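Local coordinates for urocanate hydratase (Paenibacillus sp. Soil724D2, PDB 7NED), which catalyses the NAD+-dependent hydration of thiourocanate, a step in bacterial ergothioneine catabolism, at the URO/NAD site. Sequence-based numbering; all coordinates share one arbitrary frame.

The URO/NAD site. Residues 42-44, 122-123, 166-168, 187-188, 192, 233-234, 254-256, 258, 264-265, 314-315, 352, 433, 485. With URO ((2E)-3-(1H-imidazol-4-yl)acrylic acid), chain B; NAD (nicotinamide-adenine-dinucleotide), chain C.
In this buried active-site cleft the imidazole of urocanate, fully enclosed and modelled at partial occupancy, turns its CAF/NAH edge towards the face of the nicotinamide ring of NAD+, the electrophilic cofactor of urocanases, near C4N, the two planes almost perpendicular. Arg352 reads the carboxylate, its chain bent at chi3 (58°) to bring the guanidinium edge-on: NH1 gives a nearly straight in-plane hydrogen bond to URO OAB (2.9 Å), while NH2 forms a salt bridge with URO OAA. Thr123 OG1 also donates to URO OAB, so two donors grip that oxygen. Leu122 lays CD1 over the imidazole face, 3.5 Å from its centroid, and the Tyr42 ring stands perpendicular to it. Leu122 N and Thr123 N both donate to Tyr42 OH, fixing the phenol and perhaps making it more acidic. Asp433 brings its carboxylate against the propenoate carbon CAD, where its charge could influence the alkene.

The glycine-rich GxGxxG turn cradles the diphosphate, Gly167 N donating to NAD O2A (3.1 Å). Glu187 accepts from both adenosine ribose hydroxyls, NAD O3B to OE1 and NAD O2B to the syn lone pair of OE2, a grip expected to disfavour a 2'-phosphate and so favour NAD+ over NADP+. Adenine is clamped between Val188 CG1 and Thr255 CG2. Nearly linear bonds run from Ala234 N to NAD N1A (2.9 Å) and Val265 N to NAD N7A, while the amine NAD N6A donates to Asn233 OD1 from above the amide plane, at 2.9 Å.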
ATOM      1  N   TYR A  42      20.743  -8.003  -4.523  1.00 16.16           N
ATOM      2  CA  TYR A  42      21.242  -8.359  -3.204  1.00 15.30           C
ATOM      3  C   TYR A  42      20.173  -9.186  -2.495  1.00 17.68           C
ATOM      4  O   TYR A  42      19.092  -9.461  -3.052  1.00 17.78           O
ATOM      5  CB  TYR A  42      21.643  -7.090  -2.436  1.00 18.07           C
ATOM      6  CG  TYR A  42      20.493  -6.244  -1.941  1.00 20.08           C
ATOM      7  CD1 TYR A  42      19.791  -5.420  -2.789  1.00 17.26           C
ATOM      8  CD2 TYR A  42      20.117  -6.288  -0.609  1.00 23.71           C
ATOM      9  CE1 TYR A  42      18.728  -4.612  -2.317  1.00 18.15           C
ATOM     10  CE2 TYR A  42      19.065  -5.524  -0.130  1.00 23.11           C
ATOM     11  CZ  TYR A  42      18.376  -4.680  -1.009  1.00 20.08           C
ATOM     12  OH  TYR A  42      17.357  -3.900  -0.539  1.00 21.36           O
ATOM     13  N   ALA A  43      20.481  -9.612  -1.272  1.00 15.56           N
ATOM     14  CA  ALA A  43      19.487 -10.286  -0.420  1.00 16.35           C
ATOM     15  C   ALA A  43      18.883 -11.511  -1.109  1.00 15.91           C
ATOM     16  O   ALA A  43      17.687 -11.818  -0.966  1.00 18.01           O
ATOM     17  CB  ALA A  43      18.396  -9.318   0.012  1.00 15.71           C
ATOM     18  N   ALA A  44      19.708 -12.198  -1.892  1.00 17.02           N
ATOM     19  CA  ALA A  44      19.433 -13.530  -2.435  1.00 19.60           C
ATOM     20  C   ALA A  44      18.483 -13.506  -3.622  1.00 19.11           C
ATOM     21  O   ALA A  44      18.689 -14.222  -4.612  1.00 20.08           O
ATOM     22  CB  ALA A  44      18.868 -14.467  -1.362  1.00 21.83           C
ATOM     23  N   LEU A 122      14.484  -3.822  -0.727  1.00 13.27           N
ATOM     24  CA  LEU A 122      14.140  -2.438  -0.462  1.00 16.02           C
ATOM     25  C   LEU A 122      14.609  -1.553  -1.605  1.00 16.72           C
ATOM     26  O   LEU A 122      13.800  -0.860  -2.236  1.00 16.14           O
ATOM     27  CB  LEU A 122      14.753  -1.970   0.877  1.00 16.15           C
ATOM     28  CG  LEU A 122      14.335  -2.783   2.091  1.00 15.66           C
ATOM     29  CD1 LEU A 122      14.814  -2.161   3.405  1.00 18.90           C
ATOM     30  CD2 LEU A 122      12.822  -2.949   2.095  1.00 20.92           C
ATOM     31  N   THR A 123      15.892  -1.639  -1.960  1.00 15.50           N
ATOM     32  CA  THR A 123      16.428  -0.711  -2.941  1.00 14.40           C
ATOM     33  C   THR A 123      16.754  -1.358  -4.286  1.00 16.47           C
ATOM     34  O   THR A 123      17.302  -0.673  -5.152  1.00 20.03           O
ATOM     35  CB  THR A 123      17.675  -0.050  -2.385  1.00 14.78           C
ATOM     36  OG1 THR A 123      18.590  -1.082  -2.013  1.00 16.13           O
ATOM     37  CG2 THR A 123      17.334   0.827  -1.170  1.00 16.42           C
ATOM     38  N   GLY A 166      27.590 -11.076   2.009  1.00 19.76           N
ATOM     39  CA  GLY A 166      26.922 -10.759   0.758  1.00 19.39           C
ATOM     40  C   GLY A 166      26.880  -9.266   0.491  1.00 20.80           C
ATOM     41  O   GLY A 166      27.747  -8.505   0.942  1.00 20.96           O
ATOM     42  N   GLY A 167      25.858  -8.838  -0.260  1.00 20.72           N
ATOM     43  CA  GLY A 167      25.754  -7.429  -0.636  1.00 25.59           C
ATOM     44  C   GLY A 167      25.776  -6.483   0.548  1.00 22.73           C
ATOM     45  O   GLY A 167      26.546  -5.520   0.575  1.00 28.79           O
ATOM     46  N   MET A 168      25.009  -6.852   1.544  1.00 17.50           N
ATOM     47  CA  MET A 168      24.874  -6.078   2.731  1.00 19.01           C
ATOM     48  C   MET A 168      25.752  -6.580   3.831  1.00 19.71           C
ATOM     49  O   MET A 168      26.377  -5.797   4.448  1.00 18.97           O
ATOM     50  CB  MET A 168      23.438  -6.020   3.150  1.00 17.55           C
ATOM     51  CG  MET A 168      22.568  -5.617   1.991  1.00 27.16           C
ATOM     52  SD  MET A 168      22.458  -3.880   1.858  1.00 26.54           S
ATOM     53  CE  MET A 168      23.989  -3.299   1.229  1.00 27.54           C
ATOM     54  N   GLU A 187      31.241 -17.077   6.683  1.00 18.03           N
ATOM     55  CA  GLU A 187      30.632 -17.033   5.361  1.00 19.86           C
ATOM     56  C   GLU A 187      30.822 -18.394   4.688  1.00 23.96           C
ATOM     57  O   GLU A 187      31.917 -18.963   4.741  1.00 20.61           O
ATOM     58  CB  GLU A 187      31.249 -15.878   4.547  1.00 18.44           C
ATOM     59  CG  GLU A 187      31.040 -15.932   3.057  1.00 20.80           C
ATOM     60  CD  GLU A 187      29.553 -15.898   2.654  1.00 21.84           C
ATOM     61  OE1 GLU A 187      28.811 -14.921   2.982  1.00 18.19           O
ATOM     62  OE2 GLU A 187      29.124 -16.865   1.992  1.00 20.10           O
ATOM     63  N   VAL A 188      29.778 -18.950   4.111  1.00 21.40           N
ATOM     64  CA  VAL A 188      29.897 -20.264   3.512  1.00 20.03           C
ATOM     65  C   VAL A 188      30.593 -20.326   2.178  1.00 22.57           C
ATOM     66  O   VAL A 188      31.147 -21.313   1.862  1.00 24.24           O
ATOM     67  CB  VAL A 188      28.548 -20.975   3.314  1.00 25.48           C
ATOM     68  CG1 VAL A 188      28.003 -21.490   4.605  1.00 25.27           C
ATOM     69  CG2 VAL A 188      27.576 -20.113   2.554  1.00 22.11           C
ATOM     70  N   ARG A 192      32.566 -15.407  -1.958  1.00 24.79           N
ATOM     71  CA  ARG A 192      32.224 -14.207  -1.267  1.00 26.10           C
ATOM     72  C   ARG A 192      33.358 -13.770  -0.371  1.00 25.12           C
ATOM     73  O   ARG A 192      33.621 -12.625  -0.341  1.00 25.28           O
ATOM     74  CB  ARG A 192      30.937 -14.289  -0.492  1.00 22.94           C
ATOM     75  CG  ARG A 192      29.769 -14.779  -1.273  1.00 30.83           C
ATOM     76  CD  ARG A 192      28.868 -13.701  -1.796  1.00 30.15           C
ATOM     77  NE  ARG A 192      27.675 -14.355  -2.283  1.00 36.22           N
ATOM     78  CZ  ARG A 192      26.449 -13.847  -2.383  1.00 35.87           C
ATOM     79  NH1 ARG A 192      25.502 -14.617  -2.894  1.00 39.41           N
ATOM     80  NH2 ARG A 192      26.149 -12.628  -2.036  1.00 25.80           N
ATOM     81  N   ASN A 233      29.984 -22.538   7.789  1.00 20.14           N
ATOM     82  CA  ASN A 233      28.561 -22.348   7.970  1.00 24.13           C
ATOM     83  C   ASN A 233      28.302 -21.847   9.386  1.00 25.36           C
ATOM     84  O   ASN A 233      28.801 -22.430  10.353  1.00 20.82           O
ATOM     85  CB  ASN A 233      27.837 -23.662   7.705  1.00 24.98           C
ATOM     86  CG  ASN A 233      26.359 -23.484   7.558  1.00 22.96           C
ATOM     87  OD1 ASN A 233      25.690 -22.934   8.447  1.00 23.24           O
ATOM     88  ND2 ASN A 233      25.832 -23.932   6.427  1.00 22.73           N
ATOM     89  N   ALA A 234      27.553 -20.747   9.502  1.00 19.28           N
ATOM     90  CA  ALA A 234      27.254 -20.204  10.828  1.00 22.30           C
ATOM     91  C   ALA A 234      26.575 -21.227  11.737  1.00 22.90           C
ATOM     92  O   ALA A 234      26.763 -21.189  12.966  1.00 24.46           O
ATOM     93  CB  ALA A 234      26.374 -18.943  10.722  1.00 19.77           C
ATOM     94  N   GLN A 254      24.134 -11.793   9.617  1.00 16.17           N
ATOM     95  CA  GLN A 254      23.515 -11.132   8.499  1.00 15.69           C
ATOM     96  C   GLN A 254      23.597 -12.017   7.276  1.00 14.59           C
ATOM     97  O   GLN A 254      23.852 -11.564   6.158  1.00 14.44           O
ATOM     98  CB  GLN A 254      24.108  -9.752   8.274  1.00 15.51           C
ATOM     99  CG  GLN A 254      23.023  -8.804   7.758  1.00 17.83           C
ATOM    100  CD  GLN A 254      23.523  -7.403   7.632  1.00 22.70           C
ATOM    101  OE1 GLN A 254      24.734  -7.154   7.632  1.00 23.37           O
ATOM    102  NE2 GLN A 254      22.589  -6.447   7.694  1.00 29.88           N
ATOM    103  N   THR A 255      23.229 -13.259   7.483  1.00 16.22           N
ATOM    104  CA  THR A 255      23.049 -14.180   6.415  1.00 19.25           C
ATOM    105  C   THR A 255      21.679 -13.853   5.778  1.00 15.45           C
ATOM    106  O   THR A 255      20.843 -13.169   6.304  1.00 17.04           O
ATOM    107  CB  THR A 255      22.982 -15.626   6.911  1.00 18.33           C
ATOM    108  OG1 THR A 255      21.936 -15.749   7.836  1.00 20.49           O
ATOM    109  CG2 THR A 255      24.290 -16.068   7.558  1.00 16.99           C
ATOM    110  N   SER A 256      21.384 -14.523   4.697  1.00 17.16           N
ATOM    111  CA  SER A 256      20.106 -14.376   4.065  1.00 17.82           C
ATOM    112  C   SER A 256      19.048 -15.314   4.713  1.00 19.21           C
ATOM    113  O   SER A 256      18.503 -16.099   4.051  1.00 20.49           O
ATOM    114  CB  SER A 256      20.231 -14.648   2.577  1.00 17.68           C
ATOM    115  OG  SER A 256      20.890 -15.868   2.373  1.00 27.71           O
ATOM    116  N   HIS A 258      16.169 -14.635   5.674  1.00 18.18           N
ATOM    117  CA  HIS A 258      14.793 -14.343   5.273  1.00 18.89           C
ATOM    118  C   HIS A 258      14.277 -15.289   4.203  1.00 21.78           C
ATOM    119  O   HIS A 258      13.064 -15.306   3.939  1.00 23.73           O
ATOM    120  CB  HIS A 258      14.704 -12.914   4.731  1.00 16.89           C
ATOM    121  CG  HIS A 258      15.454 -12.710   3.448  1.00 19.19           C
ATOM    122  ND1 HIS A 258      16.833 -12.639   3.396  1.00 19.39           N
ATOM    123  CD2 HIS A 258      15.019 -12.558   2.172  1.00 19.58           C
ATOM    124  CE1 HIS A 258      17.214 -12.464   2.141  1.00 21.20           C
ATOM    125  NE2 HIS A 258      16.130 -12.401   1.383  1.00 19.11           N
ATOM    126  N   TYR A 264      19.530 -18.908   3.017  1.00 19.84           N
ATOM    127  CA  TYR A 264      20.304 -19.574   4.067  1.00 20.26           C
ATOM    128  C   TYR A 264      20.745 -20.985   3.671  1.00 22.88           C
ATOM    129  O   TYR A 264      19.918 -21.844   3.326  1.00 20.52           O
ATOM    130  CB  TYR A 264      19.455 -19.640   5.332  1.00 16.97           C
ATOM    131  CG  TYR A 264      20.286 -19.950   6.517  1.00 20.97           C
ATOM    132  CD1 TYR A 264      20.692 -21.250   6.779  1.00 20.68           C
ATOM    133  CD2 TYR A 264      20.741 -18.931   7.341  1.00 20.23           C
ATOM    134  CE1 TYR A 264      21.513 -21.538   7.881  1.00 23.12           C
ATOM    135  CE2 TYR A 264      21.546 -19.206   8.455  1.00 19.19           C
ATOM    136  CZ  TYR A 264      21.929 -20.505   8.705  1.00 22.49           C
ATOM    137  OH  TYR A 264      22.721 -20.771   9.794  1.00 22.31           O
ATOM    138  N   VAL A 265      22.047 -21.250   3.764  1.00 21.09           N
ATOM    139  CA  VAL A 265      22.605 -22.551   3.406  1.00 22.30           C
ATOM    140  C   VAL A 265      22.560 -23.450   4.636  1.00 24.22           C
ATOM    141  O   VAL A 265      23.192 -23.118   5.655  1.00 22.73           O
ATOM    142  CB  VAL A 265      24.035 -22.435   2.890  1.00 25.05           C
ATOM    143  CG1 VAL A 265      24.522 -23.818   2.534  1.00 24.20           C
ATOM    144  CG2 VAL A 265      24.072 -21.474   1.688  1.00 18.99           C
ATOM    145  N   GLY A 314      18.364  -7.521  11.264  1.00 18.01           N
ATOM    146  CA  GLY A 314      17.315  -7.184  10.337  1.00 19.17           C
ATOM    147  C   GLY A 314      17.169  -8.202   9.238  1.00 20.68           C
ATOM    148  O   GLY A 314      17.009  -7.821   8.091  1.00 22.37           O
ATOM    149  N   ASN A 315      17.252  -9.492   9.538  1.00 19.12           N
ATOM    150  CA  ASN A 315      17.091 -10.478   8.479  1.00 17.30           C
ATOM    151  C   ASN A 315      16.046 -11.523   8.824  1.00 17.61           C
ATOM    152  O   ASN A 315      16.087 -12.617   8.264  1.00 20.85           O
ATOM    153  CB  ASN A 315      18.421 -11.143   8.141  1.00 16.08           C
ATOM    154  CG  ASN A 315      19.052 -11.875   9.344  1.00 17.98           C
ATOM    155  OD1 ASN A 315      18.574 -11.746  10.478  1.00 19.14           O
ATOM    156  ND2 ASN A 315      20.144 -12.604   9.101  1.00 17.53           N
ATOM    157  N   ARG A 352      21.740   8.946   0.937  1.00 15.57           N
ATOM    158  CA  ARG A 352      22.873   8.558   0.097  1.00 16.80           C
ATOM    159  C   ARG A 352      22.806   9.348  -1.200  1.00 14.03           C
ATOM    160  O   ARG A 352      21.759   9.874  -1.573  1.00 16.30           O
ATOM    161  CB  ARG A 352      22.852   7.047  -0.175  1.00 16.30           C
ATOM    162  CG  ARG A 352      21.514   6.627  -0.860  1.00 16.95           C
ATOM    163  CD  ARG A 352      21.302   5.118  -0.925  1.00 17.84           C
ATOM    164  NE  ARG A 352      21.308   4.449   0.388  1.00 18.01           N
ATOM    165  CZ  ARG A 352      21.120   3.140   0.544  1.00 18.17           C
ATOM    166  NH1 ARG A 352      20.870   2.367  -0.515  1.00 17.71           N
ATOM    167  NH2 ARG A 352      21.210   2.587   1.750  1.00 16.69           N
ATOM    168  N   ASP A 433      18.025   4.292   1.853  1.00 13.28           N
ATOM    169  CA  ASP A 433      17.402   3.005   2.115  1.00 16.65           C
ATOM    170  C   ASP A 433      15.945   3.233   2.498  1.00 13.99           C
ATOM    171  O   ASP A 433      15.544   4.351   2.835  1.00 14.79           O
ATOM    172  CB  ASP A 433      18.142   2.270   3.241  1.00 18.04           C
ATOM    173  CG  ASP A 433      17.771   0.782   3.306  1.00 21.15           C
ATOM    174  OD1 ASP A 433      17.053   0.275   2.401  1.00 20.58           O
ATOM    175  OD2 ASP A 433      18.212   0.116   4.253  1.00 27.62           O
ATOM    176  N   TYR A 485      10.020 -12.726   3.743  1.00 21.20           N
ATOM    177  CA  TYR A 485       9.479 -11.445   4.204  1.00 17.03           C
ATOM    178  C   TYR A 485       8.011 -11.276   3.844  1.00 18.54           C
ATOM    179  O   TYR A 485       7.408 -10.287   4.266  1.00 17.38           O
ATOM    180  CB  TYR A 485      10.228 -10.269   3.605  1.00 14.68           C
ATOM    181  CG  TYR A 485      11.609 -10.030   4.177  1.00 16.59           C
ATOM    182  CD1 TYR A 485      11.794  -9.868   5.535  1.00 18.57           C
ATOM    183  CD2 TYR A 485      12.723  -9.963   3.335  1.00 14.56           C
ATOM    184  CE1 TYR A 485      13.105  -9.630   6.066  1.00 19.36           C
ATOM    185  CE2 TYR A 485      14.004  -9.729   3.835  1.00 17.08           C
ATOM    186  CZ  TYR A 485      14.180  -9.560   5.201  1.00 18.99           C
ATOM    187  OH  TYR A 485      15.436  -9.332   5.727  1.00 18.90           O
TER
HETATM  188  OAA URO B 701      21.092  -0.025   1.584  0.69 21.59           O
HETATM  189  CAI URO B 701      20.427  -0.708   0.696  0.69 14.42           C
HETATM  190  OAB URO B 701      20.503  -0.509  -0.451  0.69 14.11           O
HETATM  191  CAC URO B 701      19.501  -1.763   1.140  0.69 25.17           C
HETATM  192  CAD URO B 701      19.359  -2.008   2.416  0.69 26.90           C
HETATM  193  CAJ URO B 701      18.435  -3.053   2.657  0.69 25.48           C
HETATM  194  CAF URO B 701      18.256  -3.766   3.805  0.69 28.08           C
HETATM  195  NAH URO B 701      17.400  -4.816   3.597  0.69 29.29           N
HETATM  196  CAE URO B 701      17.060  -4.726   2.332  0.69 24.87           C
HETATM  197  NAG URO B 701      17.660  -3.681   1.719  0.69 26.80           N
HETATM  198  PA  NAD C 702      23.110 -11.864   0.247  1.00 17.81           P
HETATM  199  O1A NAD C 702      22.207 -13.068  -0.011  1.00 19.66           O
HETATM  200  O2A NAD C 702      23.862 -11.112  -0.775  1.00 21.25           O
HETATM  201  O5B NAD C 702      24.364 -12.561   1.148  1.00 20.62           O
HETATM  202  C5B NAD C 702      23.951 -13.464   2.093  1.00 17.30           C
HETATM  203  C4B NAD C 702      25.304 -14.182   2.547  1.00 18.90           C
HETATM  204  O4B NAD C 702      25.091 -15.185   3.501  0.89 17.75           O
HETATM  205  C3B NAD C 702      25.806 -14.867   1.235  1.00 20.33           C
HETATM  206  O3B NAD C 702      27.118 -14.549   1.017  1.00 22.07           O
HETATM  207  C2B NAD C 702      25.643 -16.383   1.563  1.00 20.75           C
HETATM  208  O2B NAD C 702      26.672 -17.160   1.068  1.00 21.27           O
HETATM  209  C1B NAD C 702      25.857 -16.329   3.073  0.93 16.27           C
HETATM  210  N9A NAD C 702      25.259 -17.441   3.813  1.00 17.75           N
HETATM  211  C8A NAD C 702      24.050 -18.097   3.604  1.00 20.48           C
HETATM  212  N7A NAD C 702      23.829 -19.059   4.465  1.00 19.39           N
HETATM  213  C5A NAD C 702      24.931 -19.031   5.309  1.00 18.68           C
HETATM  214  C6A NAD C 702      25.302 -19.814   6.425  1.00 20.42           C
HETATM  215  N6A NAD C 702      24.506 -20.803   6.889  0.94 20.45           N
HETATM  216  N1A NAD C 702      26.472 -19.557   7.075  0.98 21.10           N
HETATM  217  C2A NAD C 702      27.241 -18.573   6.545  1.00 19.42           C
HETATM  218  N3A NAD C 702      27.023 -17.756   5.501  1.00 19.51           N
HETATM  219  C4A NAD C 702      25.845 -18.022   4.898  0.77 18.71           C
HETATM  220  O3  NAD C 702      22.215 -11.106   1.287  0.87 15.44           O
HETATM  221  PN  NAD C 702      22.563  -9.604   1.693  1.00 17.80           P
HETATM  222  O1N NAD C 702      22.212  -8.461   0.786  1.00 18.36           O
HETATM  223  O2N NAD C 702      23.883  -9.632   2.435  1.00 15.49           O
HETATM  224  O5D NAD C 702      21.481  -9.285   2.995  1.00 16.71           O
HETATM  225  C5D NAD C 702      21.589 -10.233   4.072  0.84 17.74           C
HETATM  226  C4D NAD C 702      20.497  -9.955   5.068  1.00 16.46           C
HETATM  227  O4D NAD C 702      20.443  -8.580   5.399  1.00 21.77           O
HETATM  228  C3D NAD C 702      19.150 -10.231   4.217  0.82 18.41           C
HETATM  229  O3D NAD C 702      18.189 -10.936   4.993  1.00 18.47           O
HETATM  230  C2D NAD C 702      18.603  -8.790   3.907  1.00 18.79           C
HETATM  231  O2D NAD C 702      17.240  -8.656   3.911  0.80 19.00           O
HETATM  232  C1D NAD C 702      19.069  -8.286   5.309  1.00 24.78           C
HETATM  233  N1N NAD C 702      18.867  -6.866   5.629  1.00 28.54           N
HETATM  234  C2N NAD C 702      17.527  -6.587   5.808  0.05 24.90           C
HETATM  235  C3N NAD C 702      17.106  -5.322   6.187  0.44 27.97           C
HETATM  236  C7N NAD C 702      15.590  -5.104   6.295  0.54 27.19           C
HETATM  237  O7N NAD C 702      15.066  -4.253   7.012  0.70 27.64           O
HETATM  238  N7N NAD C 702      14.782  -5.875   5.477  0.79 27.62           N
HETATM  239  C4N NAD C 702      18.105  -4.362   6.399  0.58 29.33           C
HETATM  240  C5N NAD C 702      19.448  -4.696   6.224  1.00 27.13           C
HETATM  241  C6N NAD C 702      19.837  -5.993   5.847  1.00 29.25           C
HETATM  242  O   HOH W   1      25.383 -11.133   3.941  1.00 15.16           O
HETATM  243  O   HOH W   2      22.397 -11.740  -3.309  1.00 20.78           O
HETATM  244  O   HOH W   3      22.320 -15.514  -0.327  1.00 29.43           O